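Local structure of trichothecene 3-O-acetyltransferase (Gibberella zeae, 2RKV) at residues Leu350-Tyr353 / Leu354-Pro358; Pro77-Asp80 / Val81-Val85; Ser266-Ile269 / Trp270-Ser274; Ala341-Arg344 / Gln345-Gly349; Arg430-Asp433 / Met434-Lys438. The protein transfers an acetyl group from acetyl-coenzyme A to the 3-hydroxyl of trichothecene mycotoxins such as T-2 toxin and deoxynivalenol, as a member of the BAHD acyltransferase superfamily. All blocks are in the same frame, centred on the assembly; numbering follows the deposited sequence. Where two conformers were deposited one is given.

Interaction 1. Residues Leu350-Tyr353 / Leu354-Pro358; sequences LATY and LHNNP
Asn357 bends its side chain back over Tyr353, and its amide nitrogen serves that residue twice. As a hydrogen-bond donor, ND2 reaches the backbone oxygen Tyr353 O at 2.8 Å in a nearly straight bond (172° at the hydrogen), and the acceptor lies in the plane of the amide. As a packing group, the same ND2 sits over the centre of the Tyr353 ring, 3.4 Å above its plane, with the amide and ring planes 33° apart. Tyr353 turns its ring to this place by setting CG anti to the backbone N (chi1 -175°), beside its own carbonyl carbon, which brings ring and carbonyl within range of one nitrogen.

Backbone bonds of the helical i to i+4 kind hold the rest: Leu354 N to Leu350 O at 3.0 Å, His355 N to Ala351 O and Asn356 N to Thr352 O. The apolar contact follows the same spacing. Leu350 and Leu354 run side by side, with CG of Leu350 4.0 Å from CD1 of Leu354, and Leu350 also packs on Leu10 and Gln211. Thr352 CG2 makes a methyl-amide van der Waals contact with Asn356 ND2 at 3.5 Å, while Thr352 OG1 bonds to Arg348 O and Leu199 N.

At the end of the helix, Lys360 NZ bonds to the backbone oxygens of Leu354 and Asn357, and the imidazole of His355 stacks on Tyr198. The whole is the C-terminal end of helix 340-356, where an asparagine just past the final turn uses its side-chain amide to engage a carbonyl of that turn as the chain leaves the helix.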
# COMPACT_ATOMS: atom_id res chain seq x y z
N LEU A 350 12.88 -13.53 8.19
CA LEU A 350 11.85 -13.82 7.19
C LEU A 350 12.48 -14.12 5.81
O LEU A 350 12.15 -15.13 5.18
CB LEU A 350 10.83 -12.68 7.09
CG LEU A 350 9.75 -12.86 6.02
CD1 LEU A 350 8.92 -14.15 6.23
CD2 LEU A 350 8.85 -11.67 5.96
N ALA A 351 13.40 -13.26 5.37
CA ALA A 351 14.09 -13.47 4.10
C ALA A 351 14.84 -14.80 4.08
O ALA A 351 14.79 -15.53 3.10
CB ALA A 351 15.02 -12.30 3.77
N THR A 352 15.51 -15.13 5.19
CA THR A 352 16.29 -16.37 5.29
C THR A 352 15.39 -17.60 5.23
O THR A 352 15.69 -18.55 4.50
CB THR A 352 17.18 -16.38 6.56
OG1 THR A 352 18.06 -15.26 6.52
CG2 THR A 352 18.02 -17.65 6.61
N TYR A 353 14.28 -17.58 5.97
CA TYR A 353 13.32 -18.68 5.94
C TYR A 353 12.80 -18.90 4.52
O TYR A 353 12.73 -20.04 4.04
CB TYR A 353 12.16 -18.43 6.89
CG TYR A 353 11.22 -19.60 6.97
CD1 TYR A 353 11.47 -20.66 7.85
CD2 TYR A 353 10.08 -19.67 6.16
CE1 TYR A 353 10.61 -21.75 7.92
CE2 TYR A 353 9.22 -20.77 6.23
CZ TYR A 353 9.49 -21.80 7.11
OH TYR A 353 8.63 -22.88 7.19
N LEU A 354 12.43 -17.81 3.85
CA LEU A 354 11.97 -17.89 2.46
C LEU A 354 13.07 -18.48 1.58
O LEU A 354 12.83 -19.41 0.80
CB LEU A 354 11.57 -16.50 1.97
CG LEU A 354 10.21 -16.02 2.47
CD1 LEU A 354 10.14 -14.49 2.35
CD2 LEU A 354 9.05 -16.69 1.73
N HIS A 355 14.28 -17.94 1.70
CA HIS A 355 15.40 -18.40 0.89
C HIS A 355 15.64 -19.91 1.06
O HIS A 355 15.90 -20.63 0.09
CB HIS A 355 16.65 -17.61 1.26
CG HIS A 355 17.88 -18.03 0.53
ND1 HIS A 355 18.01 -17.92 -0.84
CD2 HIS A 355 19.05 -18.56 0.97
CE1 HIS A 355 19.20 -18.36 -1.21
NE2 HIS A 355 19.85 -18.76 -0.13
N ASN A 356 15.53 -20.38 2.31
CA ASN A 356 15.82 -21.77 2.66
C ASN A 356 14.73 -22.76 2.28
O ASN A 356 14.92 -23.98 2.38
CB ASN A 356 16.10 -21.90 4.17
CG ASN A 356 17.41 -21.26 4.59
OD1 ASN A 356 18.31 -21.01 3.77
ND2 ASN A 356 17.54 -20.99 5.89
N ASN A 357 13.58 -22.24 1.86
CA ASN A 357 12.43 -23.09 1.58
C ASN A 357 11.94 -22.99 0.13
O ASN A 357 11.39 -21.96 -0.26
CB ASN A 357 11.29 -22.76 2.55
CG ASN A 357 11.51 -23.40 3.90
OD1 ASN A 357 11.19 -24.57 4.10
ND2 ASN A 357 12.10 -22.65 4.84
N PRO A 358 12.16 -24.06 -0.67
CA PRO A 358 11.65 -24.07 -2.05
C PRO A 358 10.12 -23.95 -2.10
O PRO A 358 9.58 -23.38 -3.04
CB PRO A 358 12.10 -25.43 -2.59
CG PRO A 358 13.25 -25.83 -1.72
CD PRO A 358 12.93 -25.28 -0.36

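Interaction 2. Residues Pro77-Asp80 / Val81-Val85; sequences PFED and VPRVV
Glu79 and Arg83 form a two-point salt bridge, the arginine offering its side rather than its end. Arg83 NE donates to Glu79 OE1 at 2.8 Å, and Arg83 NH2 donates to Glu79 OE2 at 2.7 Å. Both oxygens lie close to the guanidinium plane, but the nitrogens meet them from above the carboxylate plane, the two flat groups being 49° apart. Arg83 gets there with a chain extended from CG to NE, which carries the guanidinium back from strand 83-88 alongside the preceding loop.

Phe78 borders the pair. Its CZ lies over one face of the guanidinium, offset toward the rim and 3.5 Å from Arg83 NH2, while Glu79 CG sits over the centre of the phenyl ring, 3.9 Å above its plane. The aromatic ring thus touches both partners of the salt bridge, and it packs in turn on Pro133 and Pro135.

In the next shell a water donates to Glu79 OE1 at 2.7 Å and to Val81 O at 2.8 Å, tying the carboxylate to the backbone of the turn. Arg83 itself is held by backbone bonding to Leu139 of the neighbouring strand 137-144, and Pro82 packs against helix 35-52.

With the arginine on one side and a donating water as well, the carboxylate is probably stabilised as the anion, and two parallel bonds restrict rotation of the guanidinium at this surface loop leading into the strand.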
# COMPACT_ATOMS: atom_id res chain seq x y z
N PRO A 77 12.22 -9.19 -19.90
CA PRO A 77 11.60 -8.34 -20.92
C PRO A 77 10.14 -8.69 -21.24
O PRO A 77 9.71 -9.83 -21.07
CB PRO A 77 12.51 -8.54 -22.14
CG PRO A 77 13.84 -8.93 -21.56
CD PRO A 77 13.47 -9.80 -20.37
N PHE A 78 9.39 -7.68 -21.66
CA PHE A 78 7.97 -7.84 -21.98
C PHE A 78 7.66 -7.00 -23.22
O PHE A 78 7.61 -7.54 -24.33
CB PHE A 78 7.10 -7.46 -20.79
CG PHE A 78 5.61 -7.59 -21.03
CD1 PHE A 78 4.75 -6.56 -20.68
CD2 PHE A 78 5.08 -8.75 -21.61
CE1 PHE A 78 3.38 -6.67 -20.89
CE2 PHE A 78 3.70 -8.87 -21.84
CZ PHE A 78 2.85 -7.83 -21.47
N GLU A 79 7.48 -5.69 -23.05
CA GLU A 79 7.25 -4.79 -24.17
C GLU A 79 8.23 -3.61 -24.15
O GLU A 79 8.95 -3.44 -23.16
CB GLU A 79 5.77 -4.36 -24.21
CG GLU A 79 4.86 -5.55 -24.54
CD GLU A 79 3.38 -5.22 -24.59
OE1 GLU A 79 2.96 -4.12 -24.18
OE2 GLU A 79 2.62 -6.10 -25.03
N ASP A 80 8.26 -2.82 -25.22
CA ASP A 80 9.23 -1.72 -25.35
C ASP A 80 9.08 -0.66 -24.26
O ASP A 80 10.07 -0.12 -23.75
CB ASP A 80 9.13 -1.06 -26.73
CG ASP A 80 9.67 -1.94 -27.85
OD1 ASP A 80 10.37 -2.94 -27.56
OD2 ASP A 80 9.39 -1.63 -29.02
N VAL A 81 7.83 -0.35 -23.92
CA VAL A 81 7.51 0.63 -22.90
C VAL A 81 6.44 0.06 -21.96
O VAL A 81 5.73 -0.89 -22.33
CB VAL A 81 7.01 1.96 -23.53
CG1 VAL A 81 8.11 2.60 -24.38
CG2 VAL A 81 5.73 1.74 -24.35
N PRO A 82 6.32 0.62 -20.73
CA PRO A 82 5.19 0.19 -19.90
C PRO A 82 3.87 0.55 -20.58
O PRO A 82 3.79 1.60 -21.23
CB PRO A 82 5.35 1.02 -18.63
CG PRO A 82 6.79 1.43 -18.61
CD PRO A 82 7.13 1.64 -20.05
N ARG A 83 2.87 -0.31 -20.46
CA ARG A 83 1.57 -0.09 -21.09
C ARG A 83 0.78 1.02 -20.41
O ARG A 83 0.59 0.99 -19.19
CB ARG A 83 0.72 -1.36 -21.05
CG ARG A 83 1.22 -2.50 -21.93
CD ARG A 83 0.40 -3.75 -21.69
NE ARG A 83 0.67 -4.78 -22.69
CZ ARG A 83 0.01 -5.93 -22.79
NH1 ARG A 83 -0.96 -6.23 -21.93
NH2 ARG A 83 0.34 -6.80 -23.74
N VAL A 84 0.33 1.98 -21.21
CA VAL A 84 -0.67 2.95 -20.75
C VAL A 84 -1.95 2.78 -21.57
O VAL A 84 -1.91 2.61 -22.79
CB VAL A 84 -0.16 4.43 -20.75
CG1 VAL A 84 0.10 4.94 -22.16
CG2 VAL A 84 -1.15 5.36 -20.01
N VAL A 85 -3.08 2.78 -20.87
CA VAL A 85 -4.40 2.74 -21.48
C VAL A 85 -4.96 4.15 -21.34
O VAL A 85 -4.87 4.75 -20.27
CB VAL A 85 -5.33 1.73 -20.73
CG1 VAL A 85 -6.79 1.87 -21.18
CG2 VAL A 85 -4.85 0.30 -20.94
O HOH W 1 3.81 -1.55 -24.25

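Interaction 3. Residues Ser266-Ile269 / Trp270-Ser274; sequences SAFI and WKSAS
The hydroxyl of Ser272 stands over the face of the Phe268 ring, one helical turn away. OG lies 3.7 Å above the ring plane and over its centre; CZ is its nearest ring carbon, at 3.8 Å. Phe268, whose ring also meets Tyr446 edge-to-face, presents this face because CG is anti to the backbone N (chi1 180°), while Ser272 turns OG beside its own backbone N (chi1 -60°) and so back toward the preceding turn. From there OG donates to Phe268 O at 2.8 Å. Ser272 N bonds to the same oxygen at 2.9 Å, and the two donors come from opposite faces of the carbonyl plane.

This is the buried middle of helix 261-277, whose i to i+4 backbone bonds here include Trp270 N to Ser266 O at 3.1 Å and Ala273 N to Ile269 O at 2.8 Å. The helix packs against helix 327-335 and against strands 375-379 and 411-414 of the seven-stranded mixed sheet, and its earlier turns run close to the bound coenzyme A.

One turn beyond Trp270 the serine arrangement recurs: Ser274 OG bonds to Trp270 O at 2.8 Å, again from the face opposite to Ser274 N. The indole NE1 of Trp270 bonds to Thr287 OG1, whereas Lys271 bends at its last two torsions and its NZ is received by backbone oxygens of Glu325 and Ile322 and by Thr330 OG1.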
# COMPACT_ATOMS: atom_id res chain seq x y z
N SER A 266 -3.09 5.21 14.01
CA SER A 266 -3.15 3.75 13.97
C SER A 266 -3.77 3.21 15.27
O SER A 266 -4.66 2.34 15.23
CB SER A 266 -1.76 3.16 13.73
OG SER A 266 -1.22 3.61 12.48
N ALA A 267 -3.33 3.74 16.41
CA ALA A 267 -3.83 3.32 17.72
C ALA A 267 -5.32 3.63 17.89
O ALA A 267 -6.09 2.82 18.42
CB ALA A 267 -3.03 3.98 18.83
N PHE A 268 -5.71 4.82 17.44
CA PHE A 268 -7.09 5.29 17.53
C PHE A 268 -8.02 4.38 16.74
O PHE A 268 -9.14 4.08 17.16
CB PHE A 268 -7.18 6.75 17.04
CG PHE A 268 -8.55 7.33 17.10
CD1 PHE A 268 -9.13 7.68 18.32
CD2 PHE A 268 -9.27 7.56 15.92
CE1 PHE A 268 -10.42 8.24 18.36
CE2 PHE A 268 -10.55 8.11 15.95
CZ PHE A 268 -11.13 8.45 17.18
N ILE A 269 -7.55 3.93 15.58
CA ILE A 269 -8.33 3.02 14.75
C ILE A 269 -8.48 1.64 15.40
O ILE A 269 -9.59 1.09 15.42
CB ILE A 269 -7.76 2.95 13.31
CG1 ILE A 269 -8.03 4.27 12.59
CG2 ILE A 269 -8.41 1.81 12.53
CD1 ILE A 269 -7.23 4.45 11.28
N TRP A 270 -7.38 1.11 15.94
CA TRP A 270 -7.42 -0.19 16.63
C TRP A 270 -8.39 -0.12 17.81
O TRP A 270 -9.22 -1.02 17.99
CB TRP A 270 -6.02 -0.59 17.11
CG TRP A 270 -5.87 -2.03 17.53
CD1 TRP A 270 -6.76 -3.06 17.33
CD2 TRP A 270 -4.73 -2.61 18.17
NE1 TRP A 270 -6.24 -4.24 17.83
CE2 TRP A 270 -5.00 -3.99 18.35
CE3 TRP A 270 -3.51 -2.09 18.62
CZ2 TRP A 270 -4.08 -4.85 18.97
CZ3 TRP A 270 -2.59 -2.95 19.23
CH2 TRP A 270 -2.89 -4.32 19.40
N LYS A 271 -8.30 0.97 18.56
CA LYS A 271 -9.16 1.18 19.73
C LYS A 271 -10.64 1.31 19.32
O LYS A 271 -11.52 0.67 19.92
CB LYS A 271 -8.70 2.41 20.50
CG LYS A 271 -9.51 2.71 21.77
CD LYS A 271 -8.93 3.90 22.53
CE LYS A 271 -7.43 3.74 22.85
NZ LYS A 271 -7.04 2.48 23.57
N SER A 272 -10.90 2.11 18.28
CA SER A 272 -12.26 2.34 17.80
C SER A 272 -12.89 1.08 17.19
O SER A 272 -14.06 0.78 17.46
CB SER A 272 -12.32 3.50 16.80
OG SER A 272 -11.88 4.71 17.38
N ALA A 273 -12.13 0.36 16.36
CA ALA A 273 -12.60 -0.93 15.85
C ALA A 273 -12.90 -1.89 16.99
O ALA A 273 -13.93 -2.56 16.98
CB ALA A 273 -11.59 -1.56 14.87
N SER A 274 -12.01 -1.95 17.98
CA SER A 274 -12.17 -2.88 19.10
C SER A 274 -13.41 -2.51 19.90
O SER A 274 -14.21 -3.39 20.24
CB SER A 274 -10.92 -2.92 19.97
OG SER A 274 -9.82 -3.42 19.22

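Interaction 4. Residues Ala341-Arg344 / Gln345-Gly349; sequences ASMR and QRTRG
Residues 341-344 and 345-349 are consecutive turns of helix 340-356, joined by i to i+4 backbone bonds from Gln345 N to Ala341 O, Arg346 N to Ser342 O and Arg348 N to Arg344 O, all between 2.9 and 3.0 Å. Met343 O takes two donors, Thr347 N at 3.0 Å and Thr347 OG1 at 2.7 Å, which approach from opposite faces of its plane. A chi1 of -59° puts OG1 beside the backbone N of Thr347 and directs it back to that oxygen.

The same hydroxyl touches Met343 CE at 3.5 Å and bonds to Asn311 ND2, a residue of the toxin pocket. The helix packs on strand 310-318 here, Met343 lying on Asn311 and Thr313.

Arg344 and Arg348 run side by side. In the conformer given for Arg344, CD of Arg348 lies over one face of its guanidinium, an approach that is doubtful because a second conformer exists. Arg348 is held by outside acceptors: NE bonds to Pro197 O and NH2 to Tyr198 O. Arg346 bends at chi3 (58°), bringing NH1 3.9 Å from Met343 SD, which lies at the edge of the guanidinium, while its NH2 bonds to Met312 O.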
# COMPACT_ATOMS: atom_id res chain seq x y z
N ALA A 341 17.17 -2.22 15.00
CA ALA A 341 17.87 -3.50 15.16
C ALA A 341 16.89 -4.68 15.14
O ALA A 341 17.19 -5.73 14.56
CB ALA A 341 18.73 -3.52 16.43
N SER A 342 15.73 -4.48 15.76
CA SER A 342 14.67 -5.50 15.77
C SER A 342 14.08 -5.70 14.38
O SER A 342 13.90 -6.82 13.93
CB SER A 342 13.56 -5.13 16.76
OG SER A 342 12.46 -6.01 16.61
N MET A 343 13.78 -4.60 13.70
CA MET A 343 13.25 -4.68 12.34
C MET A 343 14.23 -5.39 11.40
O MET A 343 13.83 -6.21 10.58
CB MET A 343 12.90 -3.29 11.81
CG MET A 343 11.47 -2.88 12.10
SD MET A 343 10.24 -3.87 11.20
CE MET A 343 10.92 -3.93 9.55
N ARG A 344 15.52 -5.07 11.55
CA ARG A 344 16.54 -5.69 10.71
C ARG A 344 16.63 -7.20 10.98
O ARG A 344 16.61 -7.99 10.03
CB ARG A 344 17.90 -5.02 10.89
CG ARG A 344 18.96 -5.56 9.94
CD ARG A 344 20.27 -4.81 10.05
NE ARG A 344 21.27 -5.36 9.14
CZ ARG A 344 22.23 -6.20 9.49
NH1 ARG A 344 22.36 -6.60 10.75
NH2 ARG A 344 23.08 -6.64 8.57
N GLN A 345 16.72 -7.59 12.25
CA GLN A 345 16.83 -9.02 12.59
C GLN A 345 15.61 -9.81 12.09
O GLN A 345 15.75 -10.88 11.50
CB GLN A 345 17.05 -9.21 14.10
CG GLN A 345 17.09 -10.67 14.60
CD GLN A 345 18.29 -11.48 14.09
OE1 GLN A 345 18.22 -12.71 14.01
NE2 GLN A 345 19.38 -10.80 13.76
N ARG A 346 14.42 -9.26 12.32
CA ARG A 346 13.19 -9.93 11.94
C ARG A 346 13.11 -10.10 10.43
O ARG A 346 12.80 -11.18 9.93
CB ARG A 346 11.98 -9.18 12.49
CG ARG A 346 11.86 -9.27 14.03
CD ARG A 346 10.63 -8.54 14.57
NE ARG A 346 9.41 -9.07 13.98
CZ ARG A 346 8.63 -8.40 13.14
NH1 ARG A 346 8.91 -7.13 12.82
NH2 ARG A 346 7.55 -8.98 12.64
N THR A 347 13.43 -9.02 9.72
CA THR A 347 13.35 -9.01 8.26
C THR A 347 14.38 -9.97 7.66
O THR A 347 14.08 -10.69 6.70
CB THR A 347 13.51 -7.57 7.72
OG1 THR A 347 12.47 -6.75 8.27
CG2 THR A 347 13.40 -7.54 6.19
N ARG A 348 15.58 -10.00 8.24
CA ARG A 348 16.60 -10.96 7.81
C ARG A 348 16.13 -12.40 8.05
O ARG A 348 16.40 -13.28 7.23
CB ARG A 348 17.94 -10.70 8.51
CG ARG A 348 18.62 -9.43 8.05
CD ARG A 348 19.92 -9.23 8.81
NE ARG A 348 20.92 -10.22 8.44
CZ ARG A 348 21.99 -10.54 9.17
NH1 ARG A 348 22.21 -9.96 10.35
NH2 ARG A 348 22.84 -11.47 8.73
N GLY A 349 15.43 -12.62 9.16
CA GLY A 349 14.88 -13.94 9.48
C GLY A 349 13.84 -14.40 8.48
O GLY A 349 13.92 -15.52 7.96
O HOH W 2 10.07 -5.27 14.95

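Interaction 5. Residues Arg430-Asp433 / Met434-Lys438; sequences RDED and MDRLK
Arg436 reaches back one turn to Glu432 near the start of helix 431-439, an i to i+4 salt bridge on the first turns of a helix that directly follows strand 423-430, with Arg430 at the N-cap position. CB of Arg436 lies 3.4 Å from Glu432 O, and CG comes nearer still to that oxygen, at 3.2 Å. CD still lies 3.6 Å from Glu432 O. The chain is extended from CG to NE, and it ends with NH1 donating to Glu432 OE2 at 3.2 Å, a rather bent bond (146°). OE2 takes it on the lone pair away from the other carboxylate oxygen; Glu432 OE2 itself is 17° out of the plane of the Arg436 guanidinium.

Glu432 meets it from alongside, both side chains pointing the same way. A chi1 of 63° places its CG between backbone N and carbonyl carbon, and the extended chain beyond carries the carboxylate alongside the arginine. Glu432 CB lies 3.8 Å from Arg436 NH1.

Elsewhere the turn is tied by backbone bonds, Met434 N to Arg430 O and Leu437 N to Asp433 O among them. Met434 packs on strand 229-236, and Leu437 on strand 423-430. The carboxylate of Asp433 is shared by two arginines, Arg280 NE at OD1 and Arg277 NE at OD2. Asp431 OD2 bonds to Ser228 OG.

Between Asp433 and Arg436 stands a water that donates to Asp433 OD1 at 2.7 Å and accepts from Arg436 NH1 at 2.9 Å.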
# COMPACT_ATOMS: atom_id res chain seq x y z
N ARG A 430 -16.74 -5.33 8.05
CA ARG A 430 -18.06 -5.92 7.89
C ARG A 430 -19.13 -4.88 8.23
O ARG A 430 -18.91 -3.98 9.05
CB ARG A 430 -18.21 -7.23 8.68
CG ARG A 430 -18.37 -7.09 10.19
CD ARG A 430 -18.63 -8.47 10.83
NE ARG A 430 -17.49 -9.36 10.65
CZ ARG A 430 -17.49 -10.67 10.86
NH1 ARG A 430 -18.59 -11.29 11.27
NH2 ARG A 430 -16.38 -11.37 10.65
N ASP A 431 -20.29 -5.00 7.58
CA ASP A 431 -21.34 -3.98 7.66
C ASP A 431 -21.68 -3.56 9.08
O ASP A 431 -21.82 -2.37 9.37
CB ASP A 431 -22.60 -4.45 6.94
CG ASP A 431 -22.45 -4.46 5.42
OD1 ASP A 431 -21.44 -3.94 4.90
OD2 ASP A 431 -23.37 -4.98 4.75
N GLU A 432 -21.81 -4.52 9.99
CA GLU A 432 -22.25 -4.17 11.34
C GLU A 432 -21.21 -3.34 12.10
O GLU A 432 -21.57 -2.45 12.86
CB GLU A 432 -22.74 -5.38 12.14
CG GLU A 432 -21.73 -6.46 12.42
CD GLU A 432 -22.38 -7.68 13.06
OE1 GLU A 432 -22.42 -8.73 12.40
OE2 GLU A 432 -22.86 -7.57 14.21
N ASP A 433 -19.93 -3.62 11.85
CA ASP A 433 -18.82 -2.81 12.35
C ASP A 433 -18.78 -1.42 11.71
O ASP A 433 -18.66 -0.42 12.41
CB ASP A 433 -17.48 -3.52 12.10
CG ASP A 433 -17.25 -4.70 13.01
OD1 ASP A 433 -18.09 -4.96 13.91
OD2 ASP A 433 -16.23 -5.38 12.83
N MET A 434 -18.87 -1.38 10.38
CA MET A 434 -18.87 -0.10 9.68
C MET A 434 -20.01 0.81 10.12
O MET A 434 -19.80 2.00 10.37
CB MET A 434 -18.90 -0.31 8.16
CG MET A 434 -18.71 0.97 7.36
SD MET A 434 -17.00 1.57 7.38
CE MET A 434 -16.27 0.47 6.16
N ASP A 435 -21.22 0.25 10.24
CA ASP A 435 -22.40 1.03 10.63
C ASP A 435 -22.25 1.59 12.04
O ASP A 435 -22.54 2.77 12.27
CB ASP A 435 -23.68 0.20 10.52
CG ASP A 435 -24.04 -0.15 9.08
OD1 ASP A 435 -23.64 0.58 8.15
OD2 ASP A 435 -24.72 -1.19 8.89
N ARG A 436 -21.79 0.75 12.96
CA ARG A 436 -21.58 1.17 14.35
C ARG A 436 -20.47 2.22 14.46
O ARG A 436 -20.57 3.17 15.23
CB ARG A 436 -21.27 -0.02 15.25
CG ARG A 436 -22.48 -0.92 15.49
CD ARG A 436 -22.14 -2.07 16.42
NE ARG A 436 -23.36 -2.79 16.80
CZ ARG A 436 -23.60 -4.08 16.56
NH1 ARG A 436 -22.70 -4.84 15.95
NH2 ARG A 436 -24.75 -4.61 16.95
N LEU A 437 -19.40 2.02 13.67
CA LEU A 437 -18.29 2.96 13.67
C LEU A 437 -18.76 4.35 13.24
O LEU A 437 -18.44 5.34 13.89
CB LEU A 437 -17.15 2.47 12.76
CG LEU A 437 -15.80 3.18 12.92
CD1 LEU A 437 -15.20 2.94 14.29
CD2 LEU A 437 -14.86 2.70 11.82
N LYS A 438 -19.53 4.39 12.16
CA LYS A 438 -20.00 5.65 11.59
C LYS A 438 -20.92 6.42 12.55
O LYS A 438 -21.03 7.64 12.45
CB LYS A 438 -20.72 5.39 10.26
CG LYS A 438 -19.78 5.01 9.12
CD LYS A 438 -20.52 4.43 7.92
CE LYS A 438 -21.49 5.43 7.31
NZ LYS A 438 -22.22 4.84 6.16
O HOH W 3 -19.85 -4.59 15.94

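From the N terminus, interaction 2 comes first, rounding the loop that leads from strand 72-76 into strand 83-88. Interaction 3 lies within helix 261-277, on the opposite side of the chain's centre. Interactions 4 and 1 then follow without a gap along helix 340-356, their centres about 14 Å apart. Interaction 5 comes last, where strand 423-430 passes into helix 431-439. All five are local and in series, so none nests within or crosses another. Interactions 3 and 5 meet in space despite their separation in sequence: Ser272 CB packs 3.9 Å from Leu437 CD1, joining the two helices.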